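Local coordinates for sulfite dehydrogenase (Paracoccus pantotrophus, PDB 2XTS), which oxidises protein-bound sulfane sulfur in the Sox system as the molybdenum-cofactor subunit of the sulfane dehydrogenase SoxCD, which it forms with a haem c cytochrome, at the interface of chains A and B and the interface of chains A and C. Sequence-based numbering; all coordinates share one arbitrary frame. Chains: chain A/B, Sulfite dehydrogenase; chain C, Cytochrome.

Contact 1: the interface of chains A and B. Residues chain A 107-109, 111; chain B 62, 285, 287, 328.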
ATOM      1  N   LEU A 107     -14.500  15.557   6.497  1.00  9.52           N
ATOM      2  CA  LEU A 107     -13.201  15.953   5.939  1.00  9.46           C
ATOM      3  C   LEU A 107     -12.671  17.254   6.542  1.00  9.43           C
ATOM      4  O   LEU A 107     -11.593  17.701   6.183  1.00  9.80           O
ATOM      5  CB  LEU A 107     -13.277  16.106   4.420  1.00 10.19           C
ATOM      6  CG  LEU A 107     -13.490  14.818   3.623  1.00 11.21           C
ATOM      7  CD1 LEU A 107     -13.752  15.213   2.188  1.00 12.10           C
ATOM      8  CD2 LEU A 107     -12.269  13.884   3.702  1.00 14.15           C
ATOM      9  N   ARG A 108     -13.408  17.863   7.466  1.00  9.00           N
ATOM     10  CA  ARG A 108     -13.015  19.139   8.068  1.00  9.12           C
ATOM     11  C   ARG A 108     -12.531  19.028   9.496  1.00  9.24           C
ATOM     12  O   ARG A 108     -12.088  20.032  10.055  1.00  9.67           O
ATOM     13  CB  ARG A 108     -14.179  20.122   7.966  1.00  9.18           C
ATOM     14  CG  ARG A 108     -14.642  20.353   6.566  1.00 10.50           C
ATOM     15  CD  ARG A 108     -15.873  21.200   6.506  1.00 10.44           C
ATOM     16  NE  ARG A 108     -15.577  22.560   6.921  1.00 10.52           N
ATOM     17  CZ  ARG A 108     -16.465  23.545   6.959  1.00 11.90           C
ATOM     18  NH1 ARG A 108     -17.730  23.327   6.634  1.00 12.91           N
ATOM     19  NH2 ARG A 108     -16.070  24.754   7.319  1.00 13.99           N
ATOM     20  N   PHE A 109     -12.621  17.834  10.084  1.00  9.72           N
ATOM     21  CA  PHE A 109     -12.095  17.598  11.431  1.00  9.90           C
ATOM     22  C   PHE A 109     -10.594  17.312  11.438  1.00  9.90           C
ATOM     23  O   PHE A 109     -10.046  16.775  10.473  1.00  9.42           O
ATOM     24  CB  PHE A 109     -12.768  16.394  12.075  1.00 10.56           C
ATOM     25  CG  PHE A 109     -14.164  16.661  12.595  1.00  9.89           C
ATOM     26  CD1 PHE A 109     -14.359  17.185  13.868  1.00 11.09           C
ATOM     27  CD2 PHE A 109     -15.286  16.397  11.815  1.00 11.86           C
ATOM     28  CE1 PHE A 109     -15.630  17.408  14.354  1.00 11.52           C
ATOM     29  CE2 PHE A 109     -16.566  16.639  12.300  1.00 12.59           C
ATOM     30  CZ  PHE A 109     -16.723  17.147  13.557  1.00 13.16           C
ATOM     31  N   ARG A 111      -7.222  15.474  11.683  1.00  9.05           N
ATOM     32  CA  ARG A 111      -6.927  14.102  11.287  1.00  8.82           C
ATOM     33  C   ARG A 111      -5.806  13.458  12.063  1.00  9.52           C
ATOM     34  O   ARG A 111      -4.924  14.135  12.557  1.00 10.22           O
ATOM     35  CB  ARG A 111      -6.585  14.053   9.801  1.00  9.29           C
ATOM     36  CG  ARG A 111      -7.732  14.536   8.930  1.00  9.36           C
ATOM     37  CD  ARG A 111      -7.385  14.567   7.453  1.00  9.40           C
ATOM     38  NE  ARG A 111      -8.468  15.192   6.710  1.00  9.96           N
ATOM     39  CZ  ARG A 111      -8.389  15.621   5.458  1.00  9.50           C
ATOM     40  NH1 ARG A 111      -7.297  15.403   4.735  1.00  9.74           N
ATOM     41  NH2 ARG A 111      -9.427  16.227   4.931  1.00 10.44           N
TER
ATOM     42  N   GLU B  62      -3.872  10.621   0.994  1.00  7.67           N
ATOM     43  CA  GLU B  62      -3.532  10.999   2.363  1.00  7.65           C
ATOM     44  C   GLU B  62      -2.434  10.077   2.885  1.00  7.51           C
ATOM     45  O   GLU B  62      -1.937   9.173   2.184  1.00  8.47           O
ATOM     46  CB  GLU B  62      -4.754  11.027   3.287  1.00  8.28           C
ATOM     47  CG  GLU B  62      -5.218  12.434   3.660  1.00  9.57           C
ATOM     48  CD  GLU B  62      -4.349  13.147   4.677  1.00  8.91           C
ATOM     49  OE1 GLU B  62      -3.379  12.547   5.177  1.00  8.16           O
ATOM     50  OE2 GLU B  62      -4.702  14.315   5.028  1.00  9.78           O
ATOM     51  N   VAL B 285      -8.965  21.781   6.893  1.00  9.59           N
ATOM     52  CA  VAL B 285      -7.749  21.004   7.038  1.00  9.75           C
ATOM     53  C   VAL B 285      -6.757  21.397   5.955  1.00  9.81           C
ATOM     54  O   VAL B 285      -7.080  21.305   4.775  1.00 11.00           O
ATOM     55  CB  VAL B 285      -8.039  19.482   6.943  1.00 10.04           C
ATOM     56  CG1 VAL B 285      -6.737  18.707   6.925  1.00 11.27           C
ATOM     57  CG2 VAL B 285      -8.934  19.054   8.114  1.00 10.78           C
ATOM     58  N   SER B 287      -3.459  19.946   4.458  1.00  8.24           N
ATOM     59  CA  SER B 287      -2.754  18.672   4.447  1.00  8.55           C
ATOM     60  C   SER B 287      -1.623  18.736   3.442  1.00  7.34           C
ATOM     61  O   SER B 287      -1.781  19.374   2.404  1.00  7.63           O
ATOM     62  CB  SER B 287      -3.736  17.586   4.036  1.00  8.87           C
ATOM     63  OG  SER B 287      -3.108  16.314   4.051  1.00 10.00           O
ATOM     64  N   HIS B 328      -0.124  18.248   8.855  1.00  8.13           N
ATOM     65  CA  HIS B 328      -1.443  18.884   8.932  1.00  8.01           C
ATOM     66  C   HIS B 328      -1.392  20.178   9.728  1.00  8.32           C
ATOM     67  O   HIS B 328      -0.660  20.288  10.713  1.00  9.27           O
ATOM     68  CB  HIS B 328      -2.493  17.988   9.604  1.00  8.50           C
ATOM     69  CG  HIS B 328      -2.793  16.740   8.852  1.00  9.01           C
ATOM     70  ND1 HIS B 328      -3.571  16.678   7.715  1.00 11.46           N
ATOM     71  CD2 HIS B 328      -2.421  15.472   9.119  1.00  7.71           C
ATOM     72  CE1 HIS B 328      -3.631  15.418   7.300  1.00  8.02           C
ATOM     73  NE2 HIS B 328      -2.932  14.672   8.132  1.00 11.72           N
TER
HETATM   74  O   HOH W   1     -11.015  20.390   5.225  1.00 13.22           O
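The backbone carbonyl oxygens of A:Leu107 and A:Phe109, in the loop that follows helix 103-106, both lie against the CG2 methyl of B:Val285 on strand 282-291, A:Phe109 O at 3.5 Å. Backbone is also joined to backbone through water 1, which lies 2.9 Å from A:Leu107 O and hydrogen-bonds to the amide N of B:Val285.

From this loop A:Arg111 reaches across the subunit boundary with its chain extended from CG to NE. Its guanidinium lies with one face on the other methyl of B:Val285, CG1 standing 3.8 Å above the plane over its centre. With CG1 anti to the backbone N (chi1 173°), B:Val285 presents one branch to the guanidinium and the other to the carbonyls.

At the edge of the guanidinium, NH1 gives a salt-bridging hydrogen bond of 2.8 Å to the carboxylate oxygen OE2 of B:Glu62. The acceptor lies in the guanidinium plane, but the carboxylate is turned 72° from it and is met on its anti side, somewhat out of its own plane. OE2 also accepts the hydroxyl OG of B:Ser287 at 2.7 Å, from above the carboxylate plane, so donors from both subunits hold this oxygen. NH2 hydrogen-bonds back to A:Leu107 O at 2.9 Å, which fixes the rotation of the guanidinium. Nearer the backbone, CB of A:Arg111 sits over the rim of one face of the B:His328 imidazole. A leucine in place of this arginine would probably leave the B:Glu62 carboxylate without its cationic mate and free the A:Leu107 carbonyl from its brace.

The patch belongs to a two-fold symmetric interface between copies of one protein: the segment 107-111 of the molybdopterin-binding family region meets strands 282-291 and 325-333 of the dimerisation family region, while B:Glu62 comes from a loop.

Contact 2: the interface of chains A and C. Residues chain A 259-261, 263, 362, 369; chain C 149, 151, 156.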
ATOM      1  N   THR A 259     -14.588 -10.659  24.289  1.00  6.39           N
ATOM      2  CA  THR A 259     -13.179 -10.975  24.089  1.00  6.64           C
ATOM      3  C   THR A 259     -12.744 -10.082  22.952  1.00  5.91           C
ATOM      4  O   THR A 259     -12.744 -10.449  21.780  1.00  7.52           O
ATOM      5  CB  THR A 259     -12.956 -12.476  23.823  1.00  6.53           C
ATOM      6  OG1 THR A 259     -13.873 -12.927  22.799  1.00  7.28           O
ATOM      7  CG2 THR A 259     -13.228 -13.246  25.106  1.00  8.24           C
ATOM      8  N   TRP A 260     -12.407  -8.861  23.311  1.00  6.57           N
ATOM      9  CA  TRP A 260     -12.132  -7.843  22.323  1.00  7.09           C
ATOM     10  C   TRP A 260     -10.721  -7.946  21.756  1.00  6.73           C
ATOM     11  O   TRP A 260     -10.523  -7.849  20.543  1.00  7.82           O
ATOM     12  CB  TRP A 260     -12.360  -6.459  22.928  1.00  6.98           C
ATOM     13  CG  TRP A 260     -13.767  -6.233  23.387  1.00  7.78           C
ATOM     14  CD1 TRP A 260     -14.903  -6.553  22.727  1.00  9.85           C
ATOM     15  CD2 TRP A 260     -14.178  -5.588  24.603  1.00  8.08           C
ATOM     16  NE1 TRP A 260     -16.007  -6.179  23.463  1.00 10.52           N
ATOM     17  CE2 TRP A 260     -15.587  -5.574  24.617  1.00  9.57           C
ATOM     18  CE3 TRP A 260     -13.491  -5.063  25.696  1.00 10.30           C
ATOM     19  CZ2 TRP A 260     -16.320  -5.026  25.677  1.00 11.12           C
ATOM     20  CZ3 TRP A 260     -14.228  -4.529  26.752  1.00 11.03           C
ATOM     21  CH2 TRP A 260     -15.619  -4.512  26.730  1.00 11.77           C
ATOM     22  N   VAL A 261      -9.715  -8.094  22.607  1.00  7.39           N
ATOM     23  CA  VAL A 261      -8.332  -8.021  22.130  0.50  7.91           C
ATOM     24  C   VAL A 261      -7.892  -9.308  21.443  1.00  7.20           C
ATOM     25  O   VAL A 261      -8.298 -10.421  21.805  1.00  7.88           O
ATOM     26  CB  VAL A 261      -7.282  -7.583  23.206  0.50  8.68           C
ATOM     27  CG1 VAL A 261      -6.051  -6.951  22.540  0.50  9.54           C
ATOM     28  CG2 VAL A 261      -7.825  -6.575  24.156  0.50  9.83           C
ATOM     29  N   ASP A 263      -4.728 -11.621  20.739  1.00  7.42           N
ATOM     30  CA  ASP A 263      -3.469 -11.890  21.427  1.00  7.17           C
ATOM     31  C   ASP A 263      -2.298 -12.134  20.456  1.00  7.24           C
ATOM     32  O   ASP A 263      -2.486 -12.386  19.257  1.00  8.26           O
ATOM     33  CB  ASP A 263      -3.643 -13.096  22.359  1.00  7.37           C
ATOM     34  CG  ASP A 263      -4.607 -12.837  23.508  1.00  8.73           C
ATOM     35  OD1 ASP A 263      -4.691 -11.695  24.002  1.00  9.37           O
ATOM     36  OD2 ASP A 263      -5.268 -13.808  23.923  1.00  8.45           O
ATOM     37  N   ARG A 362      -9.295 -23.947  27.167  1.00  9.50           N
ATOM     38  CA  ARG A 362     -10.541 -23.583  26.483  1.00  9.41           C
ATOM     39  C   ARG A 362     -11.327 -24.714  25.869  1.00  9.70           C
ATOM     40  O   ARG A 362     -12.448 -24.500  25.435  1.00 10.26           O
ATOM     41  CB  ARG A 362     -10.219 -22.639  25.338  1.00  8.95           C
ATOM     42  CG  ARG A 362      -9.553 -21.354  25.746  1.00  9.75           C
ATOM     43  CD  ARG A 362      -9.252 -20.534  24.544  1.00 10.39           C
ATOM     44  NE  ARG A 362      -8.443 -19.371  24.771  1.00  9.10           N
ATOM     45  CZ  ARG A 362      -8.175 -18.501  23.815  1.00  8.29           C
ATOM     46  NH1 ARG A 362      -8.724 -18.653  22.605  1.00  9.11           N
ATOM     47  NH2 ARG A 362      -7.343 -17.505  24.049  1.00  8.37           N
ATOM     48  N   HIS A 369     -10.390 -16.634  18.310  1.00  6.65           N
ATOM     49  CA  HIS A 369      -9.189 -16.379  19.094  1.00  6.99           C
ATOM     50  C   HIS A 369      -8.186 -17.534  19.132  1.00  6.28           C
ATOM     51  O   HIS A 369      -7.533 -17.770  20.138  1.00  7.35           O
ATOM     52  CB  HIS A 369      -9.541 -15.894  20.501  1.00  7.29           C
ATOM     53  CG  HIS A 369     -10.315 -14.610  20.497  1.00  6.59           C
ATOM     54  ND1 HIS A 369      -9.719 -13.380  20.297  1.00  7.35           N
ATOM     55  CD2 HIS A 369     -11.636 -14.361  20.672  1.00  6.93           C
ATOM     56  CE1 HIS A 369     -10.650 -12.436  20.305  1.00  7.86           C
ATOM     57  NE2 HIS A 369     -11.822 -13.001  20.545  1.00  6.96           N
TER
ATOM     58  N   ASP C 149     -14.594 -11.426  29.306  1.00  8.01           N
ATOM     59  CA  ASP C 149     -13.238 -11.883  29.044  1.00  8.71           C
ATOM     60  C   ASP C 149     -12.397 -11.871  30.314  1.00  9.18           C
ATOM     61  O   ASP C 149     -12.207 -10.817  30.929  1.00 10.05           O
ATOM     62  CB  ASP C 149     -12.627 -10.928  28.008  1.00  8.85           C
ATOM     63  CG  ASP C 149     -11.264 -11.344  27.486  1.00  8.51           C
ATOM     64  OD1 ASP C 149     -10.732 -12.410  27.855  1.00  9.79           O
ATOM     65  OD2 ASP C 149     -10.708 -10.554  26.695  1.00  8.28           O
ATOM     66  N   ARG C 151      -9.216 -13.626  30.220  1.00  9.44           N
ATOM     67  CA  ARG C 151      -7.873 -14.034  29.834  1.00  9.63           C
ATOM     68  C   ARG C 151      -6.818 -13.404  30.728  1.00 10.30           C
ATOM     69  O   ARG C 151      -5.799 -14.034  30.997  1.00 10.33           O
ATOM     70  CB  ARG C 151      -7.612 -13.661  28.391  1.00  9.04           C
ATOM     71  CG  ARG C 151      -8.291 -14.600  27.436  1.00  8.98           C
ATOM     72  CD  ARG C 151      -8.046 -14.186  25.977  1.00  9.70           C
ATOM     73  NE  ARG C 151      -8.841 -13.004  25.632  1.00  8.70           N
ATOM     74  CZ  ARG C 151      -8.781 -12.365  24.472  1.00  7.45           C
ATOM     75  NH1 ARG C 151      -7.935 -12.796  23.543  1.00  7.87           N
ATOM     76  NH2 ARG C 151      -9.593 -11.341  24.243  1.00  8.65           N
ATOM     77  N   TYR C 156      -3.092 -14.944  30.579  1.00  9.69           N
ATOM     78  CA  TYR C 156      -1.948 -14.058  30.482  1.00 10.74           C
ATOM     79  C   TYR C 156      -0.868 -14.375  31.525  1.00 10.89           C
ATOM     80  O   TYR C 156       0.292 -14.415  31.182  1.00 11.66           O
ATOM     81  CB  TYR C 156      -2.374 -12.588  30.521  1.00 10.71           C
ATOM     82  CG  TYR C 156      -3.253 -12.130  29.360  1.00 10.17           C
ATOM     83  CD1 TYR C 156      -3.479 -12.922  28.238  1.00  9.43           C
ATOM     84  CD2 TYR C 156      -3.863 -10.893  29.407  1.00 13.06           C
ATOM     85  CE1 TYR C 156      -4.287 -12.461  27.196  1.00  9.85           C
ATOM     86  CE2 TYR C 156      -4.687 -10.441  28.378  1.00 12.42           C
ATOM     87  CZ  TYR C 156      -4.885 -11.228  27.269  1.00 11.22           C
ATOM     88  OH  TYR C 156      -5.694 -10.783  26.234  1.00 11.37           O
TER
HETATM   89  O   HOH W   2     -10.631  -8.028  25.515  1.00 11.08           O
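The guanidinium of C:Arg151 has the phenolic OH of C:Tyr156 over the rim of one face, while A:Val261 O and the carboxylate carbon of C:Asp149 lie in plane at its edges. The C:Tyr156 ring in turn carries the backbone carbonyl carbon of C:Arg151 over the centre of one face and meets A:Asp263 OD2 at its edge.

C:Arg151 thus inserts an edge into chain A. NH1 and NH2 grip A:Val261 O end-on, both bonding to the one carbonyl oxygen; the 2.9 Å bond from NH2 to A:Val261 O lies in the carbonyl plane on a lone pair, whereas NH1 approaches tilted from it. NH1 also makes a salt bridge with A:Asp263 OD2 at 2.9 Å, coming from above the carboxylate plane. The bend of the arginine chain at chi3 (-74°) turns the guanidinium towards these acceptors.

Within chain C, C:Asp149 holds the same group side-on: NE reaches OD1 at 3.0 Å and NH2 reaches OD2 at 2.8 Å. OD1 takes the backbone N of C:Arg151 from its opposite face as well, tying the aspartate to the start of helix 151-154. The acidic partners from both subunits would probably favour a charged arginine. The CG2 methyl of A:Thr259 packs against the C:Asp149 carboxylate, and water 2 links C:Asp149 OD2 to the amides of A:Trp260 and A:Val261. This polar interface joins the molybdenum-cofactor subunit to its cytochrome partner in SoxCD. On the other oxygen of A:Asp263, the phenol OH of C:Tyr156 donates a 2.6 Å hydrogen bond to the syn lone pair of OD1.

Centred about 35 Å apart by their C-alpha atoms, contact 1 and contact 2 have no residue in common and share chain A alone. On chain A they use separate stretches, the loop after helix 103-106 in the first and loops around 259-263 and 369 and the end of helix 355-362 in the second. Chain A supplies the arginine in contact 1 and the carboxylate in contact 2. Contact 1 helps pair the two dehydrogenase chains and contact 2 helps fix a cytochrome to each of them, in the deposited assembly of two of each; the two patches do not compete for the same surface of chain A.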